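Local atomic coordinates of muramidase (Trichobolus zukalii, PDB entry 6ZMV), a protein that probably cleaves the beta-1,4 links between N-acetylmuramic acid and N-acetylglucosamine in bacterial peptidoglycan, as a family 25 glycoside hydrolase with lysozyme activity. Residues I133-Y137 against Y138-E142; N148-A151 against T152-L156. All blocks are in the same frame, centred on the assembly; numbering follows the deposited sequence.

Contact 1 (I133-Y137 against Y138-E142)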
loop_
_atom_site.group_PDB
_atom_site.type_symbol
_atom_site.label_atom_id
_atom_site.label_comp_id
_atom_site.label_asym_id
_atom_site.label_seq_id
_atom_site.Cartn_x
_atom_site.Cartn_y
_atom_site.Cartn_z
ATOM N N ILE A 133 -0.004 -1.776 5.392
ATOM C CA ILE A 133 1.443 -1.449 5.470
ATOM C C ILE A 133 2.159 -2.281 4.436
ATOM O O ILE A 133 2.080 -3.537 4.523
ATOM C CB ILE A 133 2.012 -1.644 6.862
ATOM C CG1 ILE A 133 1.355 -0.659 7.832
ATOM C CG2 ILE A 133 3.514 -1.491 6.838
ATOM C CD1 ILE A 133 1.729 -0.934 9.300
ATOM N N TYR A 134 2.898 -1.641 3.546
ATOM C CA TYR A 134 3.778 -2.289 2.567
ATOM C C TYR A 134 5.182 -2.274 3.092
ATOM O O TYR A 134 5.696 -1.223 3.528
ATOM C CB TYR A 134 3.706 -1.545 1.226
ATOM C CG TYR A 134 4.737 -1.966 0.215
ATOM C CD1 TYR A 134 6.014 -1.434 0.243
ATOM C CD2 TYR A 134 4.425 -2.834 -0.807
ATOM C CE1 TYR A 134 6.945 -1.790 -0.716
ATOM C CE2 TYR A 134 5.363 -3.207 -1.751
ATOM C CZ TYR A 134 6.633 -2.688 -1.715
ATOM O OH TYR A 134 7.547 -3.017 -2.677
ATOM N N THR A 135 5.833 -3.413 3.009
ATOM C CA THR A 135 7.246 -3.535 3.391
ATOM C C THR A 135 7.840 -4.758 2.739
ATOM O O THR A 135 7.138 -5.752 2.470
ATOM C CB THR A 135 7.399 -3.605 4.937
ATOM O OG1 THR A 135 8.767 -3.567 5.342
ATOM C CG2 THR A 135 6.690 -4.781 5.573
ATOM N N GLY A 136 9.160 -4.776 2.644
ATOM C CA GLY A 136 9.908 -6.026 2.487
ATOM C C GLY A 136 10.268 -6.594 3.839
ATOM O O GLY A 136 10.234 -5.892 4.841
ATOM N N TYR A 137 10.681 -7.843 3.867
ATOM C CA TYR A 137 10.952 -8.561 5.117
ATOM C C TYR A 137 12.159 -7.915 5.821
ATOM O O TYR A 137 12.065 -7.548 6.997
ATOM C CB TYR A 137 11.264 -10.021 4.819
ATOM C CG TYR A 137 11.654 -10.802 6.047
ATOM C CD1 TYR A 137 10.657 -11.335 6.840
ATOM C CD2 TYR A 137 12.967 -11.022 6.401
ATOM C CE1 TYR A 137 10.957 -12.032 7.983
ATOM C CE2 TYR A 137 13.262 -11.753 7.513
ATOM C CZ TYR A 137 12.263 -12.231 8.332
ATOM O OH TYR A 137 12.558 -12.972 9.438
ATOM N N TYR A 138 13.275 -7.767 5.123
ATOM C CA TYR A 138 14.480 -7.262 5.801
ATOM C C TYR A 138 14.327 -5.792 6.193
ATOM O O TYR A 138 14.878 -5.424 7.233
ATOM C CB TYR A 138 15.751 -7.499 4.998
ATOM C CG TYR A 138 16.036 -8.961 4.865
ATOM C CD1 TYR A 138 16.416 -9.688 5.980
ATOM C CD2 TYR A 138 15.872 -9.632 3.683
ATOM C CE1 TYR A 138 16.658 -11.047 5.925
ATOM C CE2 TYR A 138 16.080 -10.993 3.616
ATOM C CZ TYR A 138 16.455 -11.709 4.738
ATOM O OH TYR A 138 16.635 -13.072 4.575
ATOM N N TRP A 139 13.580 -5.001 5.437
ATOM C CA TRP A 139 13.321 -3.610 5.802
ATOM C C TRP A 139 12.622 -3.599 7.156
ATOM O O TRP A 139 12.969 -2.893 8.082
ATOM C CB TRP A 139 12.504 -2.847 4.732
ATOM C CG TRP A 139 12.467 -1.389 5.018
ATOM C CD1 TRP A 139 13.333 -0.465 4.518
ATOM C CD2 TRP A 139 11.614 -0.693 5.943
ATOM N NE1 TRP A 139 13.053 0.767 5.028
ATOM C CE2 TRP A 139 12.040 0.655 5.938
ATOM C CE3 TRP A 139 10.570 -1.044 6.791
ATOM C CZ2 TRP A 139 11.468 1.618 6.765
ATOM C CZ3 TRP A 139 9.985 -0.084 7.583
ATOM C CH2 TRP A 139 10.463 1.222 7.611
ATOM N N TRP A 140 11.571 -4.401 7.283
ATOM C CA TRP A 140 10.781 -4.370 8.555
ATOM C C TRP A 140 11.665 -4.846 9.713
ATOM O O TRP A 140 11.608 -4.279 10.806
ATOM C CB TRP A 140 9.543 -5.269 8.392
ATOM C CG TRP A 140 8.551 -5.065 9.479
ATOM C CD1 TRP A 140 8.380 -5.758 10.629
ATOM C CD2 TRP A 140 7.702 -3.899 9.598
ATOM N NE1 TRP A 140 7.440 -5.141 11.418
ATOM C CE2 TRP A 140 7.031 -4.005 10.817
ATOM C CE3 TRP A 140 7.425 -2.809 8.772
ATOM C CZ2 TRP A 140 6.116 -3.051 11.235
ATOM C CZ3 TRP A 140 6.509 -1.870 9.175
ATOM C CH2 TRP A 140 5.901 -1.990 10.400
ATOM N N VAL A 141 12.433 -5.912 9.484
ATOM C CA VAL A 141 13.254 -6.456 10.567
ATOM C C VAL A 141 14.238 -5.369 11.037
ATOM O O VAL A 141 14.299 -5.050 12.249
ATOM C CB VAL A 141 13.962 -7.726 10.153
ATOM C CG1 VAL A 141 15.027 -8.121 11.166
ATOM C CG2 VAL A 141 13.004 -8.864 9.872
ATOM N N GLU A 142 15.022 -4.805 10.135
ATOM C CA GLU A 142 16.076 -3.850 10.580
ATOM C C GLU A 142 15.464 -2.529 11.046
ATOM O O GLU A 142 15.898 -1.986 12.029
ATOM C CB GLU A 142 17.006 -3.549 9.419
ATOM C CG GLU A 142 18.045 -2.489 9.720
ATOM C CD GLU A 142 19.065 -2.220 8.657
ATOM O OE1 GLU A 142 20.013 -1.498 8.982
ATOM O OE2 GLU A 142 18.807 -2.515 7.474
#

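Contact 2 (N148-A151 against T152-L156)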
loop_
_atom_site.group_PDB
_atom_site.type_symbol
_atom_site.label_atom_id
_atom_site.label_comp_id
_atom_site.label_asym_id
_atom_site.label_seq_id
_atom_site.Cartn_x
_atom_site.Cartn_y
_atom_site.Cartn_z
ATOM N N ASN A 148 5.958 -6.103 16.158
ATOM C CA ASN A 148 4.646 -6.727 16.014
ATOM C C ASN A 148 3.517 -5.766 16.337
ATOM O O ASN A 148 2.366 -6.187 16.385
ATOM C CB ASN A 148 4.533 -8.012 16.828
ATOM C CG ASN A 148 4.515 -7.812 18.303
ATOM O OD1 ASN A 148 4.507 -6.688 18.744
ATOM N ND2 ASN A 148 4.430 -8.901 19.052
ATOM N N LYS A 149 3.799 -4.462 16.477
ATOM C CA LYS A 149 2.778 -3.529 16.950
ATOM C C LYS A 149 1.539 -3.439 16.045
ATOM O O LYS A 149 0.459 -3.063 16.552
ATOM C CB LYS A 149 3.396 -2.141 17.092
ATOM C CG LYS A 149 2.489 -1.082 17.716
ATOM C CD LYS A 149 3.187 0.183 18.162
ATOM C CE LYS A 149 2.186 1.071 18.891
ATOM N NZ LYS A 149 2.765 2.371 19.223
ATOM N N PHE A 150 1.693 -3.688 14.766
ATOM C CA PHE A 150 0.629 -3.457 13.745
ATOM C C PHE A 150 -0.011 -4.754 13.271
ATOM O O PHE A 150 -0.888 -4.711 12.418
ATOM C CB PHE A 150 1.191 -2.618 12.602
ATOM C CG PHE A 150 1.931 -1.391 13.088
ATOM C CD1 PHE A 150 1.291 -0.358 13.740
ATOM C CD2 PHE A 150 3.300 -1.363 13.026
ATOM C CE1 PHE A 150 2.003 0.697 14.261
ATOM C CE2 PHE A 150 4.029 -0.308 13.576
ATOM C CZ PHE A 150 3.368 0.717 14.198
ATOM N N ALA A 151 0.464 -5.877 13.788
ATOM C CA ALA A 151 0.136 -7.222 13.263
ATOM C C ALA A 151 -1.335 -7.552 13.436
ATOM O O ALA A 151 -1.782 -8.383 12.644
ATOM C CB ALA A 151 1.000 -8.243 13.880
ATOM N N THR A 152 -2.038 -6.934 14.380
ATOM C CA THR A 152 -3.457 -7.224 14.608
ATOM C C THR A 152 -4.404 -6.190 14.024
ATOM O O THR A 152 -5.572 -6.416 14.059
ATOM C CB THR A 152 -3.781 -7.418 16.098
ATOM O OG1 THR A 152 -3.536 -6.197 16.791
ATOM C CG2 THR A 152 -2.931 -8.494 16.741
ATOM N N THR A 153 -3.871 -5.145 13.398
ATOM C CA THR A 153 -4.669 -4.005 12.951
ATOM C C THR A 153 -4.487 -3.641 11.483
ATOM O O THR A 153 -5.484 -3.340 10.837
ATOM C CB THR A 153 -4.360 -2.785 13.802
ATOM O OG1 THR A 153 -2.963 -2.544 13.865
ATOM C CG2 THR A 153 -4.934 -2.939 15.199
ATOM N N CYS A 154 -3.268 -3.664 10.965
ATOM C CA CYS A 154 -2.971 -3.184 9.620
ATOM C C CYS A 154 -2.668 -4.317 8.695
ATOM O O CYS A 154 -1.723 -5.072 8.931
ATOM C CB CYS A 154 -1.774 -2.262 9.698
ATOM S SG CYS A 154 -1.997 -0.779 10.710
ATOM N N PRO A 155 -3.436 -4.513 7.599
ATOM C CA PRO A 155 -3.105 -5.591 6.663
ATOM C C PRO A 155 -1.703 -5.417 6.094
ATOM O O PRO A 155 -1.297 -4.291 5.783
ATOM C CB PRO A 155 -4.106 -5.429 5.537
ATOM C CG PRO A 155 -5.308 -4.812 6.267
ATOM C CD PRO A 155 -4.682 -3.840 7.236
ATOM N N LEU A 156 -0.967 -6.519 5.984
ATOM C CA LEU A 156 0.409 -6.535 5.462
ATOM C C LEU A 156 0.411 -6.722 3.966
ATOM O O LEU A 156 -0.166 -7.691 3.445
ATOM C CB LEU A 156 1.193 -7.641 6.158
ATOM C CG LEU A 156 2.579 -7.926 5.618
ATOM C CD1 LEU A 156 3.515 -6.734 5.811
ATOM C CD2 LEU A 156 3.153 -9.166 6.226
HETATM O O HOH W 1 -1.853 -4.213 15.804
#

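Contact 1 (I133-Y137 against Y138-E142)
Trp140 N donates to Gly136 O (3.2 Å) and Val141 N to Tyr137 O (3.0 Å), in the first turn of the helix that follows the strand, with Gly136 at the N-cap position. Gly136 O has a second donor, Thr135 OG1 at 2.8 Å, so a strand hydroxyl and a helix amide grip one carbonyl, both tilted from its plane. The torsion of Thr135 makes this possible: OG1 is anti to the backbone N (chi1 -173°), within reach of the next residue's oxygen.

Packing uses the same threonine. Its OG1 approaches Trp139 CE3 obliquely at 3.4 Å and sits at the edge of the Trp140 ring, while its CG2 meets Trp140 CE3 at 3.8 Å. Ile133 CG2 touches the neighbouring CZ3 of Trp140, the two side chains crossing at about a right angle. An alanine in place of Thr135 has neither OG1 nor CG2, so Gly136 O would probably be held less firmly and a gap would open beside CE3 of both tryptophans. Trp139 NE1 is held by Ser103 O and Trp140 NE1 by Ser147 O.

The tyrosine contacts lie nearer the surface. Tyr137 points its CD2 edge at the centre of the Tyr138 face in a T-shaped stack, with the ring centroids 5.0 Å apart and the planes at 89°. Over a face of Tyr137, displaced toward the rim, Val141 CG2 makes a CH-pi contact 3.9 Å from the ring centroid.

The axes of the two short segments run at 95° to each other, passing 6.3 Å apart, at the tight exit of a beta-alpha-beta unit in a TIM-barrel-like fold. Catalytic pockets of such barrels lie at the C-terminal strand ends; a glycerol, probably from the crystallisation liquor, that hydrogen-bonds Gly136 N and Tyr134 OH is consistent with a pocket here.

Contact 2 (N148-A151 against T152-L156)
Thr153 holds OG1 between its backbone N and carbonyl carbon (chi1 52°), and this places the hydroxyl 3.3 Å from Phe150 O, a weak bond, and not a settled one, since the same proton has another acceptor within reach. Thr152 has a similar torsion (chi1 64°), which turns its OG1 to water 1. That water donates to Lys149 O (2.7 Å) and lies 2.8 Å from both Thr152 OG1 and Thr153 OG1, tying the two hydroxyls to the preceding turn.

Phe150 O is the hub of the backbone bonding. Cys154 N reaches it at 3.0 Å, almost straight (173°) and in the carbonyl plane; Thr153 N comes from above that plane at 3.2 Å. Cys154 SG also lies 4.1 Å from Phe150 CB, an apolar contact, and both residues pack on helix 109-127. Within 148-151, a type I beta turn, Lys149 CB covers one face of the Phe150 ring, and Lys149 NZ continues to Ser117 OG.

A carbonyl with two amide donors, backed by a water-bridged pair of hydroxyls, suggests that these polar bonds, together with the packing of Phe150 and Cys154, set the shape of the loop ahead of strand 156-159.

Both contacts belong to the beta-alpha-beta unit 132-136, 137-144, 156-159: contact 1 turns the first strand into the helix, and contact 2 shapes the loop from that helix to the second strand. Each is partly buried. Contact 1 has its core in Ile133, Thr135 and two tryptophans and its outer side in tyrosines and a valine; contact 2 buries Phe150 and Cys154 and has its threonines and bridging water at the more exposed side. Both use backbone and hydroxyl bonds, but contact 1 adds extensive aromatic packing, contact 2 a water. They meet: Ile133 N lies 2.9 Å from Pro155 O, a probable hydrogen bond, and Trp140 CZ2 packs 3.7 Å from Phe150 CD2.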